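Side-chain contacts in purine phosphoribosyltransferase (Pyrococcus horikoshii, PDB 1VDM), which probably acts as a glycosyltransferase of the type I phosphoribosyltransferase family, joining purine bases to the phosphoribosyl group of phosphoribosyl pyrophosphate: residues Gln10-Ile15 and Ala41-His46; Arg23-Asp28 and Glu113-Cys118; Val86-Asp91 and Glu100-Glu105; Leu119-Trp124 and Asp130-Arg135. All blocks are in the same frame, centred on the assembly; numbering follows the deposited sequence.

Contact 1: Gln10-Ile15 and Ala41-His46; sequences QVDRAI and AVRLSH
The carboxylate of Asp12 is gripped by three groups: OD1 takes a 2.6 Å salt bridge from NH1 of Arg43, while OD2 accepts hydrogen bonds from Trp8 NE1 of a second subunit and Trp9 NE1 of a fourth. The bridge joins two helices of the phosphoribosyltransferase fold: segments Gln10-Ile15 and Ala41-His46 of helices 8-23 and 38-47 run 44° apart, their axes 10.8 Å from each other at closest. That spacing suits a long arginine facing a short aspartate. The guanidinium presents its edge, with OD1 close to its plane, but reaches the oxygen from above the carboxylate plane, so that the two flat groups stand 81° apart instead of forming a flat two-toothed pair. Arg43 gets there through a chain bent at its second and third torsions (chi3 52°), which brings NH1 to OD1 of Asp12. The bridge and the two indole N-H groups would probably favour the ionised form of this buried acid. Beneath the bridge the contact is oily. Ile15, whose two branches can touch two neighbours at once, sets CD1 against CB of Arg43 at 3.8 Å, using the apolar root of the arginine. Its other branch turns to the neighbouring residue, with CG2 of Ile15 3.9 Å from CD2 of Leu44.

Contact 2: Arg23-Asp28 and Glu113-Cys118; sequences REYKPD and EIKIAC
In the link that carries the chain from helix 8-23 to strand 29-33, Tyr25 lays its ring against Glu113 and Lys115 of strand 113-118, an outermost strand of the main sheet within this chain. CG stands anti to the backbone N (chi1 174°), which sends the ring across to the strand. Over one face sits CB of Lys115, 4.0 Å from the ring centroid in a CH-pi contact. The ring edge meets the other residue: CE1 of Tyr25 is 3.3 Å from OE2 of Glu113, where the slightly positive ring hydrogen suits a carboxylate. The same OE2 takes a weak bond from Lys115 NZ at 3.4 Å, so this salt bridge links the group at the ring's edge to the chain over its face. Beyond them the Tyr25 hydroxyl hydrogen-bonds Val86 O on the adjacent strand. A phenylalanine in its place would probably leave Val86 O without that partner and the ring less firmly held. Tyrosine thus combines an apolar face for a lysine stem, an edge for a carboxylate and a hydroxyl for a backbone carbonyl.

Contact 3: Val86-Asp91 and Glu100-Glu105; sequences VVIVDD and EVVIEE
Ile88 points from strand 85-90 toward helix 97-107, with Val102 and Ile103 as its partners across the beta-alpha-beta unit that continues into the parallel strand 113-118. At CB the side chain forks. The short branch, CG2, lies 4.0 Å from CG1 of Val102. The long branch leaves through CG1 and runs out extended (chi2 178°), so that CD1 reaches the helix. There CD1 of Ile88 touches CG1 of Val102 at 3.5 Å, and it also comes within 4.3 Å of CG1 of Ile103. The Ile88 and Val102 side chains run antiparallel alongside one another, and CG1 of Val102 thus meets both branches of Ile88. Leu99 and Val106 of the same helix also touch Ile88, while Val102 reaches on to Ile56 and Val58 of strand 53-61. Farther along, the chain reaches Asp90 and Asp91, an acidic pair that, as in type I relatives, probably belongs to the motif that binds phosphoribosyl pyrophosphate. No hydrogen bond crosses between the segments: beta-branched residues, stiff and wholly apolar, join helix to sheet by shape and the exclusion of water.

Contact 4: Leu119-Trp124 and Asp130-Arg135; sequences LAMKPW and DYYVFR
Backbone hydrogen bonds come first where Ala120-Met121 pairs in parallel with Phe134-Arg135, in a small three-stranded parallel sheet completed by strand 92-93. Leu119 O accepts two N-H groups, from Phe134 N at 2.8 Å in the carbonyl plane and from Val133 N at 2.9 Å from above it. Met121 N then bonds Phe134 O at 2.8 Å. Apolar contact follows on the face of Ala120 and Phe134, whose CB atoms touch at 3.4 Å; their CA atoms come so close that a small residue fits. The Met121 side chain, on the face it shares with Arg135, meets the Tyr132 ring: CG makes a CH-pi contact 3.5 Å from the centroid, with SD of Met121 oblique at 4.4 Å, a Met-aromatic contact. Met121 reaches it with CG between its backbone N and carbonyl carbon (chi1 76°). Were the ring cut back to an alanine here, Met121 CG would probably lose the face it rests on and its thioether would be likely to turn more freely. Last, CE of Met121 lies 3.4 Å from NE of Arg135, and Pro123 CG rests over one guanidinium face. Ile150 of a third subunit packs on Tyr132. Methionine's flexible chain sets CG and sulfur against the ring while its methyl packs beside the arginine.

In the fold
From the N terminus, helix 8-23 is tied to helix 38-47 by contact 1, which closes a loop of 25 residues containing strand 29-33. Contact 2 crosses it: its first segment lies inside that loop, and its partner waits at strand 113-118, 84 residues on. Nested within this long loop, contact 3 seats helix 97-107 on strand 85-90, the sheet neighbour of strand 113-118. Contact 4 follows in series, closing a five-residue loop just after that strand. Backbone bonds link contacts 2 and 3 within the sheet, while Cys118 N with Tyr131 O joins 2 to 4 and Asp91 O with Ala120 N joins 3 to 4. Packing of Ala14 and Ile15 on Leu119 returns contact 4 to the first helix.

Contact 1: Gln10-Ile15 and Ala41-His46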
loop_
_atom_site.group_PDB
_atom_site.type_symbol
_atom_site.label_atom_id
_atom_site.label_comp_id
_atom_site.label_asym_id
_atom_site.label_seq_id
_atom_site.Cartn_x
_atom_site.Cartn_y
_atom_site.Cartn_z
ATOM N N GLN G 10 0.881 29.486 -10.210
ATOM C CA GLN G 10 0.681 30.592 -11.132
ATOM C C GLN G 10 0.972 30.107 -12.539
ATOM O O GLN G 10 0.276 30.475 -13.483
ATOM C CB GLN G 10 1.598 31.782 -10.802
ATOM C CG GLN G 10 1.111 32.653 -9.647
ATOM C CD GLN G 10 2.054 33.802 -9.344
ATOM O OE1 GLN G 10 3.232 33.587 -9.046
ATOM N NE2 GLN G 10 1.539 35.034 -9.415
ATOM N N VAL G 11 1.993 29.273 -12.694
ATOM C CA VAL G 11 2.320 28.770 -14.020
ATOM C C VAL G 11 1.285 27.748 -14.514
ATOM O O VAL G 11 0.954 27.718 -15.703
ATOM C CB VAL G 11 3.747 28.151 -14.053
ATOM C CG1 VAL G 11 4.001 27.477 -15.392
ATOM C CG2 VAL G 11 4.781 29.246 -13.833
ATOM N N ASP G 12 0.764 26.919 -13.611
ATOM C CA ASP G 12 -0.241 25.933 -14.003
ATOM C C ASP G 12 -1.529 26.635 -14.449
ATOM O O ASP G 12 -2.064 26.343 -15.517
ATOM C CB ASP G 12 -0.540 24.956 -12.856
ATOM C CG ASP G 12 0.232 23.645 -12.981
ATOM O OD1 ASP G 12 0.531 23.221 -14.118
ATOM O OD2 ASP G 12 0.524 23.028 -11.938
ATOM N N ARG G 13 -2.020 27.562 -13.637
ATOM C CA ARG G 13 -3.227 28.292 -13.996
ATOM C C ARG G 13 -3.064 29.071 -15.307
ATOM O O ARG G 13 -4.003 29.170 -16.108
ATOM C CB ARG G 13 -3.624 29.250 -12.882
ATOM C CG ARG G 13 -4.234 28.568 -11.696
ATOM C CD ARG G 13 -4.671 29.595 -10.687
ATOM N NE ARG G 13 -3.574 30.061 -9.849
ATOM C CZ ARG G 13 -3.707 30.978 -8.901
ATOM N NH1 ARG G 13 -4.887 31.543 -8.677
ATOM N NH2 ARG G 13 -2.674 31.297 -8.143
ATOM N N ALA G 14 -1.871 29.618 -15.521
ATOM C CA ALA G 14 -1.593 30.376 -16.730
ATOM C C ALA G 14 -1.615 29.448 -17.930
ATOM O O ALA G 14 -2.128 29.804 -18.991
ATOM C CB ALA G 14 -0.232 31.054 -16.626
ATOM N N ILE G 15 -1.040 28.261 -17.764
ATOM C CA ILE G 15 -1.001 27.287 -18.846
ATOM C C ILE G 15 -2.402 26.780 -19.172
ATOM O O ILE G 15 -2.724 26.567 -20.335
ATOM C CB ILE G 15 -0.109 26.085 -18.483
ATOM C CG1 ILE G 15 1.353 26.515 -18.463
ATOM C CG2 ILE G 15 -0.309 24.953 -19.490
ATOM C CD1 ILE G 15 2.292 25.395 -18.085
ATOM N N ALA G 41 5.479 24.230 -22.829
ATOM C CA ALA G 41 5.387 23.418 -24.038
ATOM C C ALA G 41 4.957 21.982 -23.753
ATOM O O ALA G 41 3.985 21.498 -24.329
ATOM C CB ALA G 41 6.720 23.421 -24.769
ATOM N N VAL G 42 5.689 21.303 -22.874
ATOM C CA VAL G 42 5.373 19.926 -22.512
ATOM C C VAL G 42 3.947 19.841 -21.975
ATOM O O VAL G 42 3.170 19.002 -22.415
ATOM C CB VAL G 42 6.370 19.372 -21.447
ATOM C CG1 VAL G 42 5.813 18.124 -20.788
ATOM C CG2 VAL G 42 7.688 19.038 -22.116
ATOM N N ARG G 43 3.611 20.714 -21.032
ATOM C CA ARG G 43 2.278 20.731 -20.456
ATOM C C ARG G 43 1.200 20.939 -21.526
ATOM O O ARG G 43 0.184 20.236 -21.528
ATOM C CB ARG G 43 2.180 21.811 -19.379
ATOM C CG ARG G 43 2.770 21.397 -18.037
ATOM C CD ARG G 43 1.713 21.496 -16.944
ATOM N NE ARG G 43 0.506 20.772 -17.343
ATOM C CZ ARG G 43 -0.689 20.948 -16.798
ATOM N NH1 ARG G 43 -0.849 21.824 -15.820
ATOM N NH2 ARG G 43 -1.729 20.259 -17.248
ATOM N N LEU G 44 1.420 21.882 -22.441
ATOM C CA LEU G 44 0.448 22.133 -23.503
ATOM C C LEU G 44 0.350 20.941 -24.463
ATOM O O LEU G 44 -0.711 20.675 -25.034
ATOM C CB LEU G 44 0.810 23.406 -24.282
ATOM C CG LEU G 44 0.546 24.749 -23.591
ATOM C CD1 LEU G 44 1.118 25.881 -24.445
ATOM C CD2 LEU G 44 -0.948 24.949 -23.369
ATOM N N SER G 45 1.457 20.227 -24.644
ATOM C CA SER G 45 1.455 19.058 -25.519
ATOM C C SER G 45 0.478 18.015 -24.969
ATOM O O SER G 45 -0.252 17.379 -25.726
ATOM C CB SER G 45 2.850 18.447 -25.606
ATOM O OG SER G 45 2.840 17.317 -26.457
ATOM N N HIS G 46 0.478 17.852 -23.648
ATOM C CA HIS G 46 -0.401 16.909 -22.965
ATOM C C HIS G 46 -1.849 17.409 -22.947
ATOM O O HIS G 46 -2.753 16.710 -23.394
ATOM C CB HIS G 46 0.078 16.693 -21.520
ATOM C CG HIS G 46 1.310 15.849 -21.404
ATOM N ND1 HIS G 46 1.285 14.475 -21.520
ATOM C CD2 HIS G 46 2.605 16.182 -21.180
ATOM C CE1 HIS G 46 2.510 13.999 -21.372
ATOM N NE2 HIS G 46 3.329 15.013 -21.164
#

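Contact 2: Arg23-Asp28 and Glu113-Cys118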
loop_
_atom_site.group_PDB
_atom_site.type_symbol
_atom_site.label_atom_id
_atom_site.label_comp_id
_atom_site.label_asym_id
_atom_site.label_seq_id
_atom_site.Cartn_x
_atom_site.Cartn_y
_atom_site.Cartn_z
ATOM N N ARG G 23 -7.325 26.017 -27.851
ATOM C CA ARG G 23 -8.279 25.014 -28.318
ATOM C C ARG G 23 -9.063 25.534 -29.517
ATOM O O ARG G 23 -9.405 24.773 -30.422
ATOM C CB ARG G 23 -9.247 24.610 -27.198
ATOM C CG ARG G 23 -8.612 23.720 -26.133
ATOM C CD ARG G 23 -9.598 22.716 -25.546
ATOM N NE ARG G 23 -8.922 21.751 -24.676
ATOM C CZ ARG G 23 -8.545 21.999 -23.422
ATOM N NH1 ARG G 23 -8.780 23.183 -22.866
ATOM N NH2 ARG G 23 -7.921 21.061 -22.726
ATOM N N GLU G 24 -9.334 26.835 -29.521
ATOM C CA GLU G 24 -10.061 27.468 -30.614
ATOM C C GLU G 24 -9.174 27.570 -31.860
ATOM O O GLU G 24 -9.671 27.729 -32.975
ATOM C CB GLU G 24 -10.527 28.861 -30.188
ATOM C CG GLU G 24 -11.253 28.879 -28.844
ATOM C CD GLU G 24 -11.650 30.280 -28.393
ATOM O OE1 GLU G 24 -10.758 31.153 -28.279
ATOM O OE2 GLU G 24 -12.855 30.508 -28.144
ATOM N N TYR G 25 -7.860 27.468 -31.663
ATOM C CA TYR G 25 -6.898 27.555 -32.760
ATOM C C TYR G 25 -6.524 26.184 -33.338
ATOM O O TYR G 25 -6.066 26.088 -34.475
ATOM C CB TYR G 25 -5.640 28.292 -32.281
ATOM C CG TYR G 25 -4.508 28.315 -33.282
ATOM C CD1 TYR G 25 -4.682 28.862 -34.556
ATOM C CD2 TYR G 25 -3.260 27.770 -32.963
ATOM C CE1 TYR G 25 -3.645 28.865 -35.489
ATOM C CE2 TYR G 25 -2.216 27.770 -33.886
ATOM C CZ TYR G 25 -2.416 28.319 -35.148
ATOM O OH TYR G 25 -1.387 28.315 -36.065
ATOM N N LYS G 26 -6.712 25.128 -32.549
ATOM C CA LYS G 26 -6.423 23.762 -32.986
ATOM C C LYS G 26 -5.051 23.539 -33.625
ATOM O O LYS G 26 -4.941 23.299 -34.829
ATOM C CB LYS G 26 -7.515 23.299 -33.948
ATOM C CG LYS G 26 -8.913 23.433 -33.367
ATOM C CD LYS G 26 -9.980 22.950 -34.333
ATOM C CE LYS G 26 -11.372 23.128 -33.742
ATOM N NZ LYS G 26 -11.662 24.555 -33.416
ATOM N N PRO G 27 -3.985 23.607 -32.814
ATOM C CA PRO G 27 -2.596 23.421 -33.240
ATOM C C PRO G 27 -2.303 21.995 -33.687
ATOM O O PRO G 27 -2.738 21.036 -33.052
ATOM C CB PRO G 27 -1.802 23.780 -31.992
ATOM C CG PRO G 27 -2.696 24.738 -31.276
ATOM C CD PRO G 27 -4.036 24.096 -31.426
ATOM N N ASP G 28 -1.552 21.858 -34.772
ATOM C CA ASP G 28 -1.190 20.544 -35.281
ATOM C C ASP G 28 0.151 20.124 -34.692
ATOM O O ASP G 28 0.476 18.937 -34.632
ATOM C CB ASP G 28 -1.081 20.575 -36.807
ATOM C CG ASP G 28 -2.368 21.018 -37.476
ATOM O OD1 ASP G 28 -2.373 21.187 -38.718
ATOM O OD2 ASP G 28 -3.377 21.199 -36.761
ATOM N N GLU G 113 -0.012 28.144 -40.822
ATOM C CA GLU G 113 -0.354 29.289 -39.987
ATOM C C GLU G 113 0.550 29.234 -38.758
ATOM O O GLU G 113 0.972 28.156 -38.341
ATOM C CB GLU G 113 -1.821 29.203 -39.558
ATOM C CG GLU G 113 -2.451 30.527 -39.137
ATOM C CD GLU G 113 -3.902 30.364 -38.688
ATOM O OE1 GLU G 113 -4.603 29.485 -39.239
ATOM O OE2 GLU G 113 -4.348 31.119 -37.793
ATOM N N ILE G 114 0.858 30.388 -38.180
ATOM C CA ILE G 114 1.715 30.420 -37.004
ATOM C C ILE G 114 1.164 31.332 -35.925
ATOM O O ILE G 114 0.823 32.484 -36.187
ATOM C CB ILE G 114 3.134 30.893 -37.351
ATOM C CG1 ILE G 114 3.777 29.921 -38.340
ATOM C CG2 ILE G 114 3.971 30.993 -36.089
ATOM C CD1 ILE G 114 5.102 30.402 -38.896
ATOM N N LYS G 115 1.077 30.798 -34.713
ATOM C CA LYS G 115 0.589 31.536 -33.558
ATOM C C LYS G 115 1.671 31.446 -32.493
ATOM O O LYS G 115 2.499 30.540 -32.519
ATOM C CB LYS G 115 -0.703 30.916 -33.035
ATOM C CG LYS G 115 -1.872 31.882 -32.964
ATOM C CD LYS G 115 -2.336 32.300 -34.353
ATOM C CE LYS G 115 -3.525 33.242 -34.272
ATOM N NZ LYS G 115 -3.892 33.736 -35.624
ATOM N N ILE G 116 1.666 32.379 -31.553
ATOM C CA ILE G 116 2.683 32.394 -30.508
ATOM C C ILE G 116 2.081 32.532 -29.125
ATOM O O ILE G 116 1.296 33.453 -28.864
ATOM C CB ILE G 116 3.680 33.545 -30.743
ATOM C CG1 ILE G 116 4.468 33.272 -32.027
ATOM C CG2 ILE G 116 4.597 33.705 -29.533
ATOM C CD1 ILE G 116 5.272 34.443 -32.509
ATOM N N ALA G 117 2.462 31.611 -28.242
ATOM C CA ALA G 117 1.960 31.606 -26.876
ATOM C C ALA G 117 3.096 31.707 -25.868
ATOM O O ALA G 117 4.114 31.022 -25.990
ATOM C CB ALA G 117 1.149 30.340 -26.628
ATOM N N CYS G 118 2.905 32.563 -24.871
ATOM C CA CYS G 118 3.898 32.785 -23.827
ATOM C C CYS G 118 3.222 32.963 -22.486
ATOM O O CYS G 118 2.054 33.341 -22.414
ATOM C CB CYS G 118 4.717 34.051 -24.113
ATOM S SG CYS G 118 5.843 33.946 -25.502
#

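Contact 3: Val86-Asp91 and Glu100-Glu105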
loop_
_atom_site.group_PDB
_atom_site.type_symbol
_atom_site.label_atom_id
_atom_site.label_comp_id
_atom_site.label_asym_id
_atom_site.label_seq_id
_atom_site.Cartn_x
_atom_site.Cartn_y
_atom_site.Cartn_z
ATOM N N VAL G 86 0.837 25.926 -36.655
ATOM C CA VAL G 86 1.916 25.903 -35.685
ATOM C C VAL G 86 1.697 26.863 -34.533
ATOM O O VAL G 86 1.106 27.928 -34.698
ATOM C CB VAL G 86 3.263 26.235 -36.345
ATOM C CG1 VAL G 86 4.375 26.158 -35.317
ATOM C CG2 VAL G 86 3.532 25.273 -37.490
ATOM N N VAL G 87 2.160 26.462 -33.355
ATOM C CA VAL G 87 2.066 27.300 -32.168
ATOM C C VAL G 87 3.412 27.184 -31.461
ATOM O O VAL G 87 3.839 26.086 -31.083
ATOM C CB VAL G 87 0.905 26.862 -31.217
ATOM C CG1 VAL G 87 1.039 25.405 -30.844
ATOM C CG2 VAL G 87 0.901 27.726 -29.966
ATOM N N ILE G 88 4.097 28.321 -31.338
ATOM C CA ILE G 88 5.398 28.381 -30.686
ATOM C C ILE G 88 5.172 28.748 -29.231
ATOM O O ILE G 88 4.480 29.722 -28.928
ATOM C CB ILE G 88 6.304 29.421 -31.369
ATOM C CG1 ILE G 88 6.589 28.967 -32.802
ATOM C CG2 ILE G 88 7.606 29.592 -30.595
ATOM C CD1 ILE G 88 7.437 29.921 -33.610
ATOM N N VAL G 89 5.737 27.945 -28.335
ATOM C CA VAL G 89 5.582 28.159 -26.904
ATOM C C VAL G 89 6.897 28.550 -26.264
ATOM O O VAL G 89 7.916 27.888 -26.451
ATOM C CB VAL G 89 5.047 26.892 -26.208
ATOM C CG1 VAL G 89 4.771 27.179 -24.738
ATOM C CG2 VAL G 89 3.786 26.416 -26.912
ATOM N N ASP G 90 6.860 29.639 -25.507
ATOM C CA ASP G 90 8.040 30.157 -24.834
ATOM C C ASP G 90 7.557 30.727 -23.507
ATOM O O ASP G 90 6.372 31.015 -23.356
ATOM C CB ASP G 90 8.681 31.237 -25.713
ATOM C CG ASP G 90 10.092 31.600 -25.275
ATOM O OD1 ASP G 90 10.880 30.677 -24.944
ATOM O OD2 ASP G 90 10.417 32.818 -25.281
ATOM N N ASP G 91 8.456 30.880 -22.542
ATOM C CA ASP G 91 8.043 31.365 -21.223
ATOM C C ASP G 91 7.716 32.867 -21.203
ATOM O O ASP G 91 6.772 33.318 -20.568
ATOM C CB ASP G 91 9.115 31.013 -20.171
ATOM C CG ASP G 91 10.508 31.448 -20.630
ATOM O OD1 ASP G 91 10.651 31.764 -21.813
ATOM O OD2 ASP G 91 11.432 31.413 -19.819
ATOM N N GLU G 100 11.982 35.889 -32.913
ATOM C CA GLU G 100 12.133 36.194 -34.334
ATOM C C GLU G 100 12.967 35.132 -35.045
ATOM O O GLU G 100 12.658 34.743 -36.171
ATOM C CB GLU G 100 12.750 37.584 -34.531
ATOM C CG GLU G 100 11.761 38.706 -34.248
ATOM C CD GLU G 100 12.302 40.087 -34.572
ATOM O OE1 GLU G 100 11.554 41.073 -34.365
ATOM O OE2 GLU G 100 13.464 40.190 -35.030
ATOM N N VAL G 101 14.017 34.652 -34.388
ATOM C CA VAL G 101 14.851 33.618 -34.984
ATOM C C VAL G 101 14.025 32.346 -35.181
ATOM O O VAL G 101 14.135 31.668 -36.203
ATOM C CB VAL G 101 16.050 33.280 -34.089
ATOM C CG1 VAL G 101 16.899 32.202 -34.744
ATOM C CG2 VAL G 101 16.878 34.526 -33.837
ATOM N N VAL G 102 13.193 32.027 -34.190
ATOM C CA VAL G 102 12.349 30.833 -34.246
ATOM C C VAL G 102 11.249 30.940 -35.300
ATOM O O VAL G 102 10.889 29.943 -35.918
ATOM C CB VAL G 102 11.705 30.538 -32.867
ATOM C CG1 VAL G 102 10.807 29.326 -32.955
ATOM C CG2 VAL G 102 12.784 30.303 -31.840
ATOM N N ILE G 103 10.712 32.138 -35.509
ATOM C CA ILE G 103 9.664 32.308 -36.504
ATOM C C ILE G 103 10.234 32.119 -37.903
ATOM O O ILE G 103 9.505 31.808 -38.841
ATOM C CB ILE G 103 9.008 33.696 -36.402
ATOM C CG1 ILE G 103 8.375 33.860 -35.021
ATOM C CG2 ILE G 103 7.943 33.854 -37.475
ATOM C CD1 ILE G 103 7.713 35.196 -34.806
ATOM N N GLU G 104 11.544 32.295 -38.038
ATOM C CA GLU G 104 12.204 32.135 -39.331
ATOM C C GLU G 104 12.523 30.673 -39.625
ATOM O O GLU G 104 12.599 30.267 -40.783
ATOM C CB GLU G 104 13.490 32.969 -39.384
ATOM C CG GLU G 104 13.259 34.438 -39.697
ATOM C CD GLU G 104 12.886 34.676 -41.154
ATOM O OE1 GLU G 104 12.457 35.805 -41.483
ATOM O OE2 GLU G 104 13.030 33.738 -41.971
ATOM N N GLU G 105 12.727 29.887 -38.578
ATOM C CA GLU G 105 13.015 28.472 -38.763
ATOM C C GLU G 105 11.701 27.734 -39.038
ATOM O O GLU G 105 11.681 26.690 -39.696
ATOM C CB GLU G 105 13.696 27.906 -37.514
ATOM C CG GLU G 105 15.048 28.537 -37.211
ATOM C CD GLU G 105 16.020 28.409 -38.369
ATOM O OE1 GLU G 105 16.312 27.264 -38.780
ATOM O OE2 GLU G 105 16.490 29.455 -38.870
#

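Contact 4: Leu119-Trp124 and Asp130-Arg135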
loop_
_atom_site.group_PDB
_atom_site.type_symbol
_atom_site.label_atom_id
_atom_site.label_comp_id
_atom_site.label_asym_id
_atom_site.label_seq_id
_atom_site.Cartn_x
_atom_site.Cartn_y
_atom_site.Cartn_z
ATOM N N LEU G 119 3.960 32.698 -21.420
ATOM C CA LEU G 119 3.411 32.881 -20.093
ATOM C C LEU G 119 3.312 34.381 -19.826
ATOM O O LEU G 119 2.315 34.861 -19.281
ATOM C CB LEU G 119 4.322 32.240 -19.054
ATOM C CG LEU G 119 4.446 30.721 -19.120
ATOM C CD1 LEU G 119 5.537 30.246 -18.155
ATOM C CD2 LEU G 119 3.088 30.104 -18.772
ATOM N N ALA G 120 4.351 35.116 -20.225
ATOM C CA ALA G 120 4.404 36.558 -20.016
ATOM C C ALA G 120 5.140 37.288 -21.127
ATOM O O ALA G 120 5.824 36.680 -21.950
ATOM C CB ALA G 120 5.070 36.863 -18.681
ATOM N N MET G 121 4.986 38.606 -21.144
ATOM C CA MET G 121 5.655 39.440 -22.133
ATOM C C MET G 121 6.032 40.763 -21.497
ATOM O O MET G 121 5.426 41.192 -20.512
ATOM C CB MET G 121 4.752 39.717 -23.340
ATOM C CG MET G 121 3.666 40.754 -23.087
ATOM S SD MET G 121 3.680 42.143 -24.269
ATOM C CE MET G 121 3.205 43.485 -23.187
ATOM N N LYS G 122 7.044 41.403 -22.065
ATOM C CA LYS G 122 7.493 42.697 -21.578
ATOM C C LYS G 122 7.133 43.740 -22.640
ATOM O O LYS G 122 7.324 43.513 -23.837
ATOM C CB LYS G 122 8.990 42.637 -21.282
ATOM C CG LYS G 122 9.273 41.804 -20.034
ATOM C CD LYS G 122 10.732 41.458 -19.874
ATOM C CE LYS G 122 10.994 40.861 -18.504
ATOM N NZ LYS G 122 12.440 40.606 -18.280
ATOM N N PRO G 123 6.585 44.889 -22.206
ATOM C CA PRO G 123 6.145 46.026 -23.026
ATOM C C PRO G 123 6.921 46.372 -24.299
ATOM O O PRO G 123 6.327 46.704 -25.325
ATOM C CB PRO G 123 6.141 47.182 -22.031
ATOM C CG PRO G 123 5.743 46.521 -20.762
ATOM C CD PRO G 123 6.577 45.254 -20.777
ATOM N N TRP G 124 8.240 46.285 -24.240
ATOM C CA TRP G 124 9.065 46.650 -25.378
ATOM C C TRP G 124 9.343 45.594 -26.427
ATOM O O TRP G 124 9.826 45.920 -27.513
ATOM C CB TRP G 124 10.408 47.164 -24.875
ATOM C CG TRP G 124 11.036 46.258 -23.882
ATOM C CD1 TRP G 124 11.686 45.091 -24.137
ATOM C CD2 TRP G 124 11.045 46.425 -22.457
ATOM N NE1 TRP G 124 12.102 44.515 -22.961
ATOM C CE2 TRP G 124 11.721 45.312 -21.913
ATOM C CE3 TRP G 124 10.545 47.405 -21.587
ATOM C CZ2 TRP G 124 11.912 45.151 -20.534
ATOM C CZ3 TRP G 124 10.735 47.246 -20.218
ATOM C CH2 TRP G 124 11.413 46.125 -19.706
ATOM N N ASP G 130 0.642 36.105 -29.404
ATOM C CA ASP G 130 -0.763 36.113 -29.778
ATOM C C ASP G 130 -1.582 35.784 -28.542
ATOM O O ASP G 130 -2.729 36.214 -28.417
ATOM C CB ASP G 130 -1.021 35.115 -30.899
ATOM C CG ASP G 130 -0.237 35.455 -32.144
ATOM O OD1 ASP G 130 0.858 34.882 -32.337
ATOM O OD2 ASP G 130 -0.703 36.320 -32.918
ATOM N N TYR G 131 -0.965 35.043 -27.619
ATOM C CA TYR G 131 -1.595 34.668 -26.356
ATOM C C TYR G 131 -0.570 34.707 -25.220
ATOM O O TYR G 131 0.486 34.090 -25.322
ATOM C CB TYR G 131 -2.175 33.247 -26.422
ATOM C CG TYR G 131 -3.063 32.960 -27.605
ATOM C CD1 TYR G 131 -2.554 32.356 -28.749
ATOM C CD2 TYR G 131 -4.416 33.291 -27.581
ATOM C CE1 TYR G 131 -3.369 32.088 -29.845
ATOM C CE2 TYR G 131 -5.236 33.030 -28.664
ATOM C CZ TYR G 131 -4.706 32.428 -29.793
ATOM O OH TYR G 131 -5.517 32.171 -30.869
ATOM N N TYR G 132 -0.879 35.419 -24.142
ATOM C CA TYR G 132 0.020 35.492 -22.992
ATOM C C TYR G 132 -0.785 35.848 -21.748
ATOM O O TYR G 132 -1.924 36.291 -21.860
ATOM C CB TYR G 132 1.157 36.510 -23.238
ATOM C CG TYR G 132 0.772 37.978 -23.197
ATOM C CD1 TYR G 132 0.583 38.638 -21.981
ATOM C CD2 TYR G 132 0.600 38.707 -24.376
ATOM C CE1 TYR G 132 0.232 39.987 -21.938
ATOM C CE2 TYR G 132 0.248 40.056 -24.347
ATOM C CZ TYR G 132 0.062 40.690 -23.126
ATOM O OH TYR G 132 -0.314 42.014 -23.090
ATOM N N VAL G 133 -0.202 35.655 -20.567
ATOM C CA VAL G 133 -0.908 35.932 -19.318
ATOM C C VAL G 133 -0.345 37.067 -18.467
ATOM O O VAL G 133 -1.098 37.889 -17.935
ATOM C CB VAL G 133 -0.957 34.663 -18.435
ATOM C CG1 VAL G 133 -1.652 34.963 -17.111
ATOM C CG2 VAL G 133 -1.669 33.553 -19.175
ATOM N N PHE G 134 0.974 37.112 -18.324
ATOM C CA PHE G 134 1.591 38.143 -17.499
ATOM C C PHE G 134 2.317 39.251 -18.257
ATOM O O PHE G 134 3.010 39.013 -19.248
ATOM C CB PHE G 134 2.536 37.496 -16.482
ATOM C CG PHE G 134 1.878 36.454 -15.622
ATOM C CD1 PHE G 134 2.215 35.108 -15.754
ATOM C CD2 PHE G 134 0.921 36.817 -14.676
ATOM C CE1 PHE G 134 1.607 34.139 -14.954
ATOM C CE2 PHE G 134 0.304 35.854 -13.869
ATOM C CZ PHE G 134 0.647 34.515 -14.009
ATOM N N ARG G 135 2.136 40.469 -17.754
ATOM C CA ARG G 135 2.808 41.614 -18.321
ATOM C C ARG G 135 3.563 42.346 -17.230
ATOM O O ARG G 135 3.027 42.671 -16.179
ATOM C CB ARG G 135 1.750 42.534 -18.933
ATOM C CG ARG G 135 2.364 43.772 -19.588
ATOM C CD ARG G 135 1.330 44.887 -19.792
ATOM N NE ARG G 135 1.464 45.478 -21.127
ATOM C CZ ARG G 135 1.816 46.775 -21.195
ATOM N NH1 ARG G 135 2.035 47.462 -20.087
ATOM N NH2 ARG G 135 1.940 47.365 -22.387
#